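Local coordinates for capsular polysaccharide biosynthesis protein (Burkholderia pseudomallei, PDB 4BQN) that binds coenzyme A and is probably an acetyltransferase that acts in the biosynthesis of capsular polysaccharide, at residues F42-E47 with G71-K76; H99-H104 with Y197-P202; Y111-H116 with E278-S283. The protein carries 1 engineered substitution. All blocks are in the same frame, centred on the assembly; numbering follows the deposited sequence. Where two conformers were deposited one is given.

Contact 1: F42-E47 with G71-K76; sequences FVASEE and GYRGEK. With COA (coenzyme A), chain C.
At the rim of the coenzyme A pocket, the loop leading into helix 46-56 meets the end of the short helix 70-73 and the turn after it. R73 makes the central link: its chain, bent at chi3 (67°), brings NH1 and NH2 end-on to the one carbonyl oxygen of A44, with NH1 2.8 Å and NH2 3.0 Å from A44 O. The acceptor lies almost in the guanidinium plane; NH1 comes in on a lone pair, NH2 nearly along the C=O axis. NH1 also bonds C41 O, so carbonyl oxygens of two residues fix the group. Farther out, the extended chains of E46 and K76 cross obliquely and meet tip to tip in a salt bridge, K76 NZ lying 2.8 Å from E46 OE2, on the anti lone pair of that oxygen; D50 is a second carboxylate partner of K76. On the pocket side, Y72 OH abuts F42 CB at 3.2 Å. One face of the Y72 ring carries the ligand methyl CEP, 3.4 Å from Y72 CE1, and the other carries R73 CG. Charge on the guanidinium probably strengthens the grip on A44 O, while the tyrosine offers the pantetheine arm an apolar face.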
loop_
_atom_site.group_PDB
_atom_site.type_symbol
_atom_site.label_atom_id
_atom_site.label_comp_id
_atom_site.label_asym_id
_atom_site.label_seq_id
_atom_site.Cartn_x
_atom_site.Cartn_y
_atom_site.Cartn_z
ATOM N N PHE A 42 -6.292 10.734 3.583
ATOM C CA PHE A 42 -7.451 10.506 2.724
ATOM C C PHE A 42 -8.777 10.806 3.409
ATOM O O PHE A 42 -9.804 10.896 2.728
ATOM C CB PHE A 42 -7.464 9.073 2.169
ATOM C CG PHE A 42 -7.726 8.016 3.204
ATOM C CD1 PHE A 42 -6.686 7.507 3.988
ATOM C CD2 PHE A 42 -9.010 7.511 3.389
ATOM C CE1 PHE A 42 -6.926 6.516 4.938
ATOM C CE2 PHE A 42 -9.257 6.538 4.346
ATOM C CZ PHE A 42 -8.215 6.038 5.121
ATOM N N VAL A 43 -8.754 10.963 4.731
ATOM C CA VAL A 43 -10.003 11.144 5.439
ATOM C C VAL A 43 -10.088 12.414 6.283
ATOM O O VAL A 43 -11.194 12.884 6.527
ATOM C CB VAL A 43 -10.378 9.870 6.226
ATOM C CG1 VAL A 43 -9.507 9.732 7.458
ATOM C CG2 VAL A 43 -11.867 9.831 6.550
ATOM N N ALA A 44 -8.954 13.004 6.663
ATOM C CA ALA A 44 -8.991 14.213 7.489
ATOM C C ALA A 44 -9.867 15.273 6.850
ATOM O O ALA A 44 -9.744 15.543 5.659
ATOM C CB ALA A 44 -7.587 14.773 7.692
ATOM N N SER A 45 -10.738 15.889 7.642
ATOM C CA SER A 45 -11.502 17.024 7.147
ATOM C C SER A 45 -10.662 18.292 7.270
ATOM O O SER A 45 -9.628 18.309 7.953
ATOM C CB SER A 45 -12.774 17.202 7.960
ATOM O OG SER A 45 -12.425 17.651 9.265
ATOM N N GLU A 46 -11.111 19.360 6.623
ATOM C CA GLU A 46 -10.411 20.623 6.735
ATOM C C GLU A 46 -10.391 21.131 8.163
ATOM O O GLU A 46 -9.367 21.632 8.629
ATOM C CB GLU A 46 -11.003 21.649 5.790
ATOM C CG GLU A 46 -10.127 22.874 5.632
ATOM C CD GLU A 46 -10.657 23.827 4.584
ATOM O OE1 GLU A 46 -11.695 23.521 3.939
ATOM O OE2 GLU A 46 -10.023 24.879 4.400
ATOM N N GLU A 47 -11.511 20.971 8.865
ATOM C CA GLU A 47 -11.584 21.401 10.248
ATOM C C GLU A 47 -10.568 20.616 11.086
ATOM O O GLU A 47 -9.864 21.189 11.923
ATOM C CB GLU A 47 -13.009 21.234 10.783
ATOM C CG GLU A 47 -14.016 22.236 10.222
ATOM C CD GLU A 47 -14.348 22.028 8.749
ATOM O OE1 GLU A 47 -14.327 20.871 8.267
ATOM O OE2 GLU A 47 -14.646 23.032 8.066
ATOM N N GLY A 71 -0.299 18.485 -4.245
ATOM C CA GLY A 71 -1.273 18.238 -5.303
ATOM C C GLY A 71 -2.365 17.242 -4.944
ATOM O O GLY A 71 -3.416 17.219 -5.596
ATOM N N TYR A 72 -2.143 16.429 -3.912
ATOM C CA TYR A 72 -3.111 15.417 -3.518
ATOM C C TYR A 72 -4.467 16.023 -3.131
ATOM O O TYR A 72 -5.491 15.741 -3.766
ATOM C CB TYR A 72 -2.542 14.558 -2.379
ATOM C CG TYR A 72 -3.525 13.567 -1.788
ATOM C CD1 TYR A 72 -4.192 12.632 -2.608
ATOM C CD2 TYR A 72 -3.799 13.569 -0.424
ATOM C CE1 TYR A 72 -5.091 11.725 -2.068
ATOM C CE2 TYR A 72 -4.692 12.664 0.118
ATOM C CZ TYR A 72 -5.336 11.757 -0.709
ATOM O OH TYR A 72 -6.213 10.861 -0.180
ATOM N N ARG A 73 -4.469 16.867 -2.105
ATOM C CA ARG A 73 -5.720 17.485 -1.623
ATOM C C ARG A 73 -5.558 18.967 -1.310
ATOM O O ARG A 73 -6.508 19.622 -0.874
ATOM C CB ARG A 73 -6.258 16.769 -0.378
ATOM C CG ARG A 73 -6.911 15.433 -0.676
ATOM C CD ARG A 73 -7.444 14.782 0.594
ATOM N NE ARG A 73 -8.561 15.551 1.142
ATOM C CZ ARG A 73 -8.983 15.502 2.409
ATOM N NH1 ARG A 73 -8.386 14.717 3.296
ATOM N NH2 ARG A 73 -10.021 16.241 2.799
ATOM N N GLY A 74 -4.348 19.490 -1.502
ATOM C CA GLY A 74 -4.050 20.877 -1.159
ATOM C C GLY A 74 -2.924 20.986 -0.151
ATOM O O GLY A 74 -2.579 20.019 0.534
ATOM N N GLU A 75 -2.370 22.188 -0.037
ATOM C CA GLU A 75 -1.270 22.443 0.884
ATOM C C GLU A 75 -1.522 21.969 2.314
ATOM O O GLU A 75 -0.596 21.472 2.957
ATOM C CB GLU A 75 -0.941 23.935 0.890
ATOM C CG GLU A 75 0.291 24.278 1.718
ATOM C CD GLU A 75 0.628 25.747 1.707
ATOM O OE1 GLU A 75 -0.301 26.575 1.752
ATOM O OE2 GLU A 75 1.832 26.060 1.669
ATOM N N LYS A 76 -2.748 22.136 2.816
ATOM C CA LYS A 76 -3.026 21.860 4.233
ATOM C C LYS A 76 -2.759 20.409 4.634
ATOM O O LYS A 76 -2.504 20.139 5.805
ATOM C CB LYS A 76 -4.470 22.235 4.594
ATOM C CG LYS A 76 -4.755 23.722 4.581
ATOM C CD LYS A 76 -6.185 23.981 5.030
ATOM C CE LYS A 76 -6.435 25.461 5.217
ATOM N NZ LYS A 76 -7.767 25.638 5.838
HETATM N N1A COA C . 4.653 2.152 -7.245
HETATM C C2A COA C . 3.645 2.502 -8.084
HETATM N N3A COA C . 2.716 3.417 -7.757
HETATM C C4A COA C . 2.796 4.049 -6.564
HETATM C C5A COA C . 3.861 3.727 -5.621
HETATM C C6A COA C . 4.823 2.712 -6.031
HETATM N N6A COA C . 5.827 2.361 -5.202
HETATM N N7A COA C . 3.698 4.493 -4.517
HETATM C C8A COA C . 2.607 5.266 -4.746
HETATM N N9A COA C . 2.063 4.977 -5.950
HETATM C C1B COA C . 0.911 5.611 -6.604
HETATM C C2B COA C . -0.207 6.056 -5.678
HETATM O O2B COA C . -1.117 4.980 -5.441
HETATM C C3B COA C . -0.801 7.182 -6.509
HETATM O O3B COA C . -1.581 6.566 -7.552
HETATM P P3B COA C . -2.599 7.401 -8.475
HETATM O O7A COA C . -3.299 6.328 -9.272
HETATM O O8A COA C . -3.504 8.101 -7.497
HETATM O O9A COA C . -1.754 8.338 -9.303
HETATM C C4B COA C . 0.429 7.829 -7.145
HETATM O O4B COA C . 1.437 6.818 -7.163
HETATM C C5B COA C . 0.942 9.064 -6.404
HETATM O O5B COA C . 1.188 8.676 -5.058
HETATM P P1A COA C . 2.513 9.088 -4.288
HETATM O O1A COA C . 2.471 8.366 -2.973
HETATM O O2A COA C . 3.721 8.883 -5.153
HETATM O O3A COA C . 2.426 10.666 -4.050
HETATM P P2A COA C . 1.385 11.660 -3.323
HETATM O O4A COA C . 0.783 12.534 -4.395
HETATM O O5A COA C . 2.172 12.330 -2.232
HETATM O O6A COA C . 0.228 10.756 -2.707
HETATM C CBP COA C . -0.980 9.215 -1.324
HETATM C CCP COA C . 0.271 10.084 -1.433
HETATM C CDP COA C . -0.990 8.469 0.006
HETATM C CEP COA C . -2.190 10.134 -1.323
HETATM C CAP COA C . -0.989 8.240 -2.531
HETATM O OAP COA C . 0.049 7.270 -2.379
HETATM C C9P COA C . -2.284 7.505 -2.840
HETATM O O9P COA C . -3.154 8.042 -3.513
HETATM N N8P COA C . -2.415 6.244 -2.413
HETATM C C7P COA C . -3.591 5.440 -2.719
HETATM C C6P COA C . -4.836 5.791 -1.923
HETATM C C5P COA C . -4.540 5.570 -0.464
HETATM O O5P COA C . -4.095 6.468 0.235
HETATM N N4P COA C . -4.793 4.355 -0.016
HETATM C C3P COA C . -4.557 3.992 1.352
HETATM C C2P COA C . -3.614 2.812 1.409
HETATM S S1P COA C . -2.892 2.779 3.001
#

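Contact 2: H99-H104 with Y197-P202; sequences HWEGYH and YTMNHP. With COA (coenzyme A), chain C.
The tight part of this buried contact is the corner where H99 and W100 run against M199 and N200. W100 N donates to a lone pair of M199 O at 2.8 Å, and H99 CA sits 3.0 Å from the same oxygen in a CA-H...O contact. M199 CG takes the crowded position between backbone N and carbonyl carbon (chi1 62°), and the chain then runs extended alongside H99: CB lies over the imidazole face in a CH-pi contact, and SD stands obliquely off the ring, 3.5 Å from H99 CE1. The opposite face of H99 carries the adenine, with H99 CD2 3.3 Å from C6A of coenzyme A, so the ring is sandwiched. Its rotation is fixed in plane by H99 NE2, which donates almost straight (173°) to the anti lone pair of E101 OE2 at 2.8 Å. E101 OE1 pairs with R299, and the carboxylate probably polarises the imidazole.

The looser side is bridged by water. One water joins H99 ND1, N200 ND2 and the ribose O2B of the ligand; another takes the N-H of M199 and reaches H104 ND1, 3.0 Å away. H104 otherwise touches 197-202 chiefly through CE1, 3.4 Å from Y197 O. N200, whose OD1 is bonded to Y120 OH, lays its amide against the ligand carbon C2P, next to the sulfur S1P. A type I turn from T198 to H201, with an ST turn at T198 OG1, presents N200 to the coenzyme A site, whose adenine rests on H99.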
loop_
_atom_site.group_PDB
_atom_site.type_symbol
_atom_site.label_atom_id
_atom_site.label_comp_id
_atom_site.label_asym_id
_atom_site.label_seq_id
_atom_site.Cartn_x
_atom_site.Cartn_y
_atom_site.Cartn_z
ATOM N N HIS A 99 4.253 0.449 -1.063
ATOM C CA HIS A 99 3.422 0.070 -2.196
ATOM C C HIS A 99 4.224 -0.960 -2.980
ATOM O O HIS A 99 5.421 -0.764 -3.233
ATOM C CB HIS A 99 3.072 1.314 -3.012
ATOM C CG HIS A 99 2.281 1.055 -4.253
ATOM N ND1 HIS A 99 1.003 1.544 -4.437
ATOM C CD2 HIS A 99 2.607 0.407 -5.399
ATOM C CE1 HIS A 99 0.579 1.206 -5.641
ATOM N NE2 HIS A 99 1.530 0.509 -6.243
ATOM N N TRP A 100 3.583 -2.066 -3.329
ATOM C CA TRP A 100 4.282 -3.175 -3.973
ATOM C C TRP A 100 3.277 -3.992 -4.755
ATOM O O TRP A 100 2.387 -4.604 -4.158
ATOM C CB TRP A 100 4.938 -4.046 -2.899
ATOM C CG TRP A 100 5.768 -5.161 -3.420
ATOM C CD1 TRP A 100 5.394 -6.474 -3.590
ATOM C CD2 TRP A 100 7.156 -5.086 -3.779
ATOM N NE1 TRP A 100 6.466 -7.211 -4.057
ATOM C CE2 TRP A 100 7.553 -6.382 -4.191
ATOM C CE3 TRP A 100 8.102 -4.046 -3.807
ATOM C CZ2 TRP A 100 8.856 -6.668 -4.600
ATOM C CZ3 TRP A 100 9.397 -4.330 -4.212
ATOM C CH2 TRP A 100 9.758 -5.628 -4.618
ATOM N N GLU A 101 3.425 -4.020 -6.078
ATOM C CA GLU A 101 2.484 -4.721 -6.974
ATOM C C GLU A 101 2.935 -6.148 -7.293
ATOM O O GLU A 101 2.304 -6.832 -8.081
ATOM C CB GLU A 101 2.263 -3.906 -8.258
ATOM C CG GLU A 101 1.609 -2.576 -7.952
ATOM C CD GLU A 101 1.544 -1.657 -9.139
ATOM O OE1 GLU A 101 1.535 -2.155 -10.282
ATOM O OE2 GLU A 101 1.506 -0.437 -8.906
ATOM N N GLY A 102 4.025 -6.604 -6.677
ATOM C CA GLY A 102 4.622 -7.856 -7.104
ATOM C C GLY A 102 3.784 -9.094 -6.872
ATOM O O GLY A 102 3.922 -10.061 -7.605
ATOM N N TYR A 103 2.894 -9.092 -5.884
ATOM C CA TYR A 103 2.025 -10.264 -5.714
ATOM C C TYR A 103 0.851 -10.264 -6.676
ATOM O O TYR A 103 0.377 -11.334 -7.085
ATOM C CB TYR A 103 1.471 -10.341 -4.300
ATOM C CG TYR A 103 2.540 -10.454 -3.254
ATOM C CD1 TYR A 103 3.236 -11.647 -3.063
ATOM C CD2 TYR A 103 2.839 -9.373 -2.419
ATOM C CE1 TYR A 103 4.232 -11.748 -2.093
ATOM C CE2 TYR A 103 3.825 -9.463 -1.454
ATOM C CZ TYR A 103 4.502 -10.651 -1.280
ATOM O OH TYR A 103 5.461 -10.715 -0.305
ATOM N N HIS A 104 0.363 -9.066 -6.998
ATOM C CA HIS A 104 -0.903 -8.912 -7.728
ATOM C C HIS A 104 -0.676 -7.928 -8.864
ATOM O O HIS A 104 -1.171 -6.800 -8.842
ATOM C CB HIS A 104 -2.033 -8.427 -6.795
ATOM C CG HIS A 104 -1.923 -8.927 -5.389
ATOM N ND1 HIS A 104 -1.582 -8.098 -4.339
ATOM C CD2 HIS A 104 -2.101 -10.165 -4.855
ATOM C CE1 HIS A 104 -1.549 -8.805 -3.222
ATOM N NE2 HIS A 104 -1.869 -10.062 -3.504
ATOM N N TYR A 197 -1.120 -7.652 1.565
ATOM C CA TYR A 197 -2.445 -8.186 1.224
ATOM C C TYR A 197 -3.028 -7.517 -0.039
ATOM O O TYR A 197 -3.807 -8.133 -0.788
ATOM C CB TYR A 197 -3.404 -7.929 2.378
ATOM C CG TYR A 197 -3.166 -8.776 3.597
ATOM C CD1 TYR A 197 -3.102 -10.168 3.512
ATOM C CD2 TYR A 197 -3.053 -8.179 4.858
ATOM C CE1 TYR A 197 -2.907 -10.949 4.643
ATOM C CE2 TYR A 197 -2.868 -8.956 6.006
ATOM C CZ TYR A 197 -2.797 -10.344 5.896
ATOM O OH TYR A 197 -2.615 -11.144 7.002
ATOM N N THR A 198 -2.698 -6.241 -0.235
ATOM C CA THR A 198 -2.985 -5.503 -1.462
ATOM C C THR A 198 -1.754 -4.653 -1.710
ATOM O O THR A 198 -0.871 -4.554 -0.819
ATOM C CB THR A 198 -4.173 -4.544 -1.338
ATOM O OG1 THR A 198 -3.746 -3.424 -0.553
ATOM C CG2 THR A 198 -5.379 -5.215 -0.656
ATOM N N MET A 199 -1.659 -4.037 -2.888
ATOM C CA MET A 199 -0.481 -3.251 -3.240
ATOM C C MET A 199 -0.076 -2.245 -2.173
ATOM O O MET A 199 1.091 -1.884 -2.073
ATOM C CB MET A 199 -0.697 -2.531 -4.567
ATOM C CG MET A 199 -1.832 -1.526 -4.583
ATOM S SD MET A 199 -2.109 -1.007 -6.287
ATOM C CE MET A 199 -3.204 0.383 -6.037
ATOM N N ASN A 200 -1.051 -1.741 -1.409
ATOM C CA ASN A 200 -0.724 -0.707 -0.410
ATOM C C ASN A 200 -1.199 -1.048 1.006
ATOM O O ASN A 200 -1.262 -0.180 1.882
ATOM C CB ASN A 200 -1.205 0.674 -0.892
ATOM C CG ASN A 200 -2.680 0.668 -1.234
ATOM O OD1 ASN A 200 -3.428 -0.121 -0.668
ATOM N ND2 ASN A 200 -3.090 1.506 -2.184
ATOM N N HIS A 201 -1.464 -2.333 1.242
ATOM C CA HIS A 201 -1.784 -2.814 2.584
ATOM C C HIS A 201 -0.793 -3.880 3.041
ATOM O O HIS A 201 -0.993 -5.071 2.801
ATOM C CB HIS A 201 -3.202 -3.393 2.656
ATOM C CG HIS A 201 -4.293 -2.366 2.602
ATOM N ND1 HIS A 201 -5.622 -2.725 2.622
ATOM C CD2 HIS A 201 -4.270 -1.012 2.508
ATOM C CE1 HIS A 201 -6.372 -1.638 2.574
ATOM N NE2 HIS A 201 -5.579 -0.584 2.512
ATOM N N PRO A 202 0.291 -3.455 3.701
ATOM C CA PRO A 202 1.240 -4.393 4.321
ATOM C C PRO A 202 0.566 -5.370 5.270
ATOM O O PRO A 202 -0.384 -5.006 5.978
ATOM C CB PRO A 202 2.181 -3.459 5.098
ATOM C CG PRO A 202 2.155 -2.199 4.292
ATOM C CD PRO A 202 0.744 -2.056 3.797
HETATM N N1A COA C . 4.653 2.152 -7.245
HETATM C C2A COA C . 3.645 2.502 -8.084
HETATM N N3A COA C . 2.716 3.417 -7.757
HETATM C C4A COA C . 2.796 4.049 -6.564
HETATM C C5A COA C . 3.861 3.727 -5.621
HETATM C C6A COA C . 4.823 2.712 -6.031
HETATM N N6A COA C . 5.827 2.361 -5.202
HETATM N N7A COA C . 3.698 4.493 -4.517
HETATM C C8A COA C . 2.607 5.266 -4.746
HETATM N N9A COA C . 2.063 4.977 -5.950
HETATM C C1B COA C . 0.911 5.611 -6.604
HETATM C C2B COA C . -0.207 6.056 -5.678
HETATM O O2B COA C . -1.117 4.980 -5.441
HETATM C C3B COA C . -0.801 7.182 -6.509
HETATM O O3B COA C . -1.581 6.566 -7.552
HETATM P P3B COA C . -2.599 7.401 -8.475
HETATM O O7A COA C . -3.299 6.328 -9.272
HETATM O O8A COA C . -3.504 8.101 -7.497
HETATM O O9A COA C . -1.754 8.338 -9.303
HETATM C C4B COA C . 0.429 7.829 -7.145
HETATM O O4B COA C . 1.437 6.818 -7.163
HETATM C C5B COA C . 0.942 9.064 -6.404
HETATM O O5B COA C . 1.188 8.676 -5.058
HETATM P P1A COA C . 2.513 9.088 -4.288
HETATM O O1A COA C . 2.471 8.366 -2.973
HETATM O O2A COA C . 3.721 8.883 -5.153
HETATM O O3A COA C . 2.426 10.666 -4.050
HETATM P P2A COA C . 1.385 11.660 -3.323
HETATM O O4A COA C . 0.783 12.534 -4.395
HETATM O O5A COA C . 2.172 12.330 -2.232
HETATM O O6A COA C . 0.228 10.756 -2.707
HETATM C CBP COA C . -0.980 9.215 -1.324
HETATM C CCP COA C . 0.271 10.084 -1.433
HETATM C CDP COA C . -0.990 8.469 0.006
HETATM C CEP COA C . -2.190 10.134 -1.323
HETATM C CAP COA C . -0.989 8.240 -2.531
HETATM O OAP COA C . 0.049 7.270 -2.379
HETATM C C9P COA C . -2.284 7.505 -2.840
HETATM O O9P COA C . -3.154 8.042 -3.513
HETATM N N8P COA C . -2.415 6.244 -2.413
HETATM C C7P COA C . -3.591 5.440 -2.719
HETATM C C6P COA C . -4.836 5.791 -1.923
HETATM C C5P COA C . -4.540 5.570 -0.464
HETATM O O5P COA C . -4.095 6.468 0.235
HETATM N N4P COA C . -4.793 4.355 -0.016
HETATM C C3P COA C . -4.557 3.992 1.352
HETATM C C2P COA C . -3.614 2.812 1.409
HETATM S S1P COA C . -2.892 2.779 3.001
HETATM O O HOH W 1 -0.943 3.152 -3.440
HETATM O O HOH W 2 -2.835 -5.484 -4.957
#

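Contact 3: Y111-H116 with E278-S283; sequences YGLPPH and EWFERS
W279, on the last turns of helix 269-281, meets the loop 111-116 with a face and an edge of its indole, its CG anti to the backbone N (chi1 -170°), which swings the indole toward the loop. H116 brings its ring edge to the face in an edge-to-face pair, centroid 4.4 Å from that of the five-membered ring and planes at 51°; H116 CD2 is the touching atom, 3.5 Å from W279 NE1. At the indole edge, P114 O lies in the ring plane, 3.1 Å from W279 CZ2. Water 2.9 Å from W279 NE1 accepts its N-H and donates to P115 O, so the indole nitrogen is tied to the loop backbone. L113 fills the other end: CB packs on W279 CH2, CD1 meets the edge of F280 at CE1, 3.9 Å away, and CD2 reaches S283 CB at 3.7 Å. S283 OG also touches P114 CD.

In the next shell, H116 ND1 is bonded to E118 N. L113 and F280 both continue onto F291 of helix 285-296. H116, W279 and F280 all rest on V121 of strand 121-122, and F280 extends to helix 123-130, joining the loop between strands 107-108 and 121-122 to the C-terminal helices.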
loop_
_atom_site.group_PDB
_atom_site.type_symbol
_atom_site.label_atom_id
_atom_site.label_comp_id
_atom_site.label_asym_id
_atom_site.label_seq_id
_atom_site.Cartn_x
_atom_site.Cartn_y
_atom_site.Cartn_z
ATOM N N TYR A 111 -8.764 5.025 -11.612
ATOM C CA TYR A 111 -8.426 6.418 -11.907
ATOM C C TYR A 111 -9.380 6.854 -13.005
ATOM O O TYR A 111 -9.508 6.179 -14.026
ATOM C CB TYR A 111 -6.981 6.562 -12.399
ATOM C CG TYR A 111 -6.658 7.969 -12.892
ATOM C CD1 TYR A 111 -6.915 8.360 -14.216
ATOM C CD2 TYR A 111 -6.124 8.911 -12.026
ATOM C CE1 TYR A 111 -6.632 9.648 -14.658
ATOM C CE2 TYR A 111 -5.847 10.201 -12.452
ATOM C CZ TYR A 111 -6.098 10.563 -13.769
ATOM O OH TYR A 111 -5.813 11.843 -14.197
ATOM N N GLY A 112 -10.045 7.982 -12.798
ATOM C CA GLY A 112 -11.008 8.507 -13.775
ATOM C C GLY A 112 -12.302 7.725 -13.894
ATOM O O GLY A 112 -13.111 7.993 -14.786
ATOM N N LEU A 113 -12.474 6.747 -13.009
ATOM C CA LEU A 113 -13.641 5.873 -12.932
ATOM C C LEU A 113 -14.206 6.001 -11.542
ATOM O O LEU A 113 -13.509 6.458 -10.633
ATOM C CB LEU A 113 -13.238 4.413 -13.194
ATOM C CG LEU A 113 -12.688 4.084 -14.586
ATOM C CD1 LEU A 113 -12.054 2.708 -14.601
ATOM C CD2 LEU A 113 -13.777 4.185 -15.647
ATOM N N PRO A 114 -15.471 5.614 -11.357
ATOM C CA PRO A 114 -16.049 5.753 -10.020
ATOM C C PRO A 114 -15.243 4.968 -8.992
ATOM O O PRO A 114 -14.667 3.920 -9.322
ATOM C CB PRO A 114 -17.438 5.125 -10.168
ATOM C CG PRO A 114 -17.744 5.197 -11.625
ATOM C CD PRO A 114 -16.431 5.059 -12.329
ATOM N N PRO A 115 -15.200 5.457 -7.749
ATOM C CA PRO A 115 -14.538 4.678 -6.708
ATOM C C PRO A 115 -15.189 3.302 -6.592
ATOM O O PRO A 115 -16.411 3.167 -6.704
ATOM C CB PRO A 115 -14.783 5.497 -5.435
ATOM C CG PRO A 115 -15.068 6.877 -5.925
ATOM C CD PRO A 115 -15.787 6.698 -7.224
ATOM N N HIS A 116 -14.374 2.282 -6.395
ATOM C CA HIS A 116 -14.895 0.936 -6.225
ATOM C C HIS A 116 -15.099 0.704 -4.734
ATOM O O HIS A 116 -14.221 1.064 -3.937
ATOM C CB HIS A 116 -13.918 -0.093 -6.811
ATOM C CG HIS A 116 -14.488 -1.472 -6.890
ATOM N ND1 HIS A 116 -14.673 -2.266 -5.777
ATOM C CD2 HIS A 116 -14.962 -2.176 -7.944
ATOM C CE1 HIS A 116 -15.227 -3.409 -6.148
ATOM N NE2 HIS A 116 -15.413 -3.377 -7.457
ATOM N N GLU A 278 -18.291 -7.019 -14.916
ATOM C CA GLU A 278 -19.580 -6.339 -14.830
ATOM C C GLU A 278 -19.398 -4.891 -14.372
ATOM O O GLU A 278 -20.056 -3.985 -14.880
ATOM C CB GLU A 278 -20.510 -7.125 -13.912
ATOM C CG GLU A 278 -20.897 -8.459 -14.544
ATOM C CD GLU A 278 -21.388 -9.522 -13.578
ATOM O OE1 GLU A 278 -21.501 -9.266 -12.364
ATOM O OE2 GLU A 278 -21.667 -10.642 -14.056
ATOM N N TRP A 279 -18.469 -4.671 -13.444
ATOM C CA TRP A 279 -18.199 -3.338 -12.930
ATOM C C TRP A 279 -17.644 -2.438 -14.041
ATOM O O TRP A 279 -18.159 -1.340 -14.262
ATOM C CB TRP A 279 -17.248 -3.418 -11.731
ATOM C CG TRP A 279 -17.109 -2.110 -11.010
ATOM C CD1 TRP A 279 -17.905 -1.646 -9.996
ATOM C CD2 TRP A 279 -16.129 -1.091 -11.247
ATOM N NE1 TRP A 279 -17.484 -0.398 -9.592
ATOM C CE2 TRP A 279 -16.388 -0.041 -10.334
ATOM C CE3 TRP A 279 -15.044 -0.967 -12.131
ATOM C CZ2 TRP A 279 -15.624 1.129 -10.296
ATOM C CZ3 TRP A 279 -14.269 0.212 -12.085
ATOM C CH2 TRP A 279 -14.576 1.239 -11.180
ATOM N N PHE A 280 -16.626 -2.905 -14.765
ATOM C CA PHE A 280 -16.068 -2.098 -15.847
ATOM C C PHE A 280 -17.072 -1.840 -16.976
ATOM O O PHE A 280 -17.044 -0.762 -17.580
ATOM C CB PHE A 280 -14.807 -2.728 -16.418
ATOM C CG PHE A 280 -13.597 -2.586 -15.530
ATOM C CD1 PHE A 280 -13.017 -1.333 -15.313
ATOM C CD2 PHE A 280 -13.026 -3.709 -14.929
ATOM C CE1 PHE A 280 -11.892 -1.205 -14.506
ATOM C CE2 PHE A 280 -11.897 -3.586 -14.136
ATOM C CZ PHE A 280 -11.330 -2.334 -13.924
ATOM N N GLU A 281 -17.931 -2.827 -17.263
ATOM C CA GLU A 281 -18.892 -2.681 -18.352
ATOM C C GLU A 281 -19.951 -1.602 -18.041
ATOM O O GLU A 281 -20.601 -1.101 -18.951
ATOM C CB GLU A 281 -19.473 -4.053 -18.745
ATOM C CG GLU A 281 -18.474 -4.935 -19.518
ATOM C CD GLU A 281 -18.773 -6.439 -19.479
ATOM O OE1 GLU A 281 -19.904 -6.823 -19.104
ATOM O OE2 GLU A 281 -17.871 -7.250 -19.834
ATOM N N ARG A 282 -20.076 -1.210 -16.769
ATOM C CA ARG A 282 -21.001 -0.129 -16.386
ATOM C C ARG A 282 -20.460 1.267 -16.693
ATOM O O ARG A 282 -21.223 2.216 -16.791
ATOM C CB ARG A 282 -21.394 -0.239 -14.909
ATOM C CG ARG A 282 -22.192 -1.496 -14.596
ATOM C CD ARG A 282 -22.547 -1.616 -13.119
ATOM N NE ARG A 282 -23.006 -2.973 -12.809
ATOM C CZ ARG A 282 -22.400 -3.817 -11.972
ATOM N NH1 ARG A 282 -21.313 -3.452 -11.305
ATOM N NH2 ARG A 282 -22.902 -5.026 -11.783
ATOM N N SER A 283 -19.143 1.397 -16.828
ATOM C CA SER A 283 -18.523 2.692 -17.098
ATOM C C SER A 283 -18.361 2.920 -18.607
ATOM O O SER A 283 -18.383 1.965 -19.378
ATOM C CB SER A 283 -17.149 2.767 -16.405
ATOM O OG SER A 283 -17.303 3.021 -15.020
HETATM O O HOH W 3 -18.442 1.811 -7.978
#

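Overall arrangement
Contact 2 is buried near the middle of the chain, whereas contacts 1 and 3 are surface contacts whose centres lie about 19 and 21 Å from the centre of the chain. Contacts 1 and 2 both touch coenzyme A, at its pantetheine arm in contact 1 and at both the adenine and the sulfur end in contact 2; contact 3 does not. Chemistry follows place: charged side chains, with one tyrosine at the ligand, carry contact 1, a backbone bond, an imidazole sandwich and waters carry contact 2, and aromatic and apolar packing with one water carries contact 3. Along the chain contact 1 closes first, while contacts 2 and 3 interleave, their opening segments lying either side of strand 107-108. None touches another.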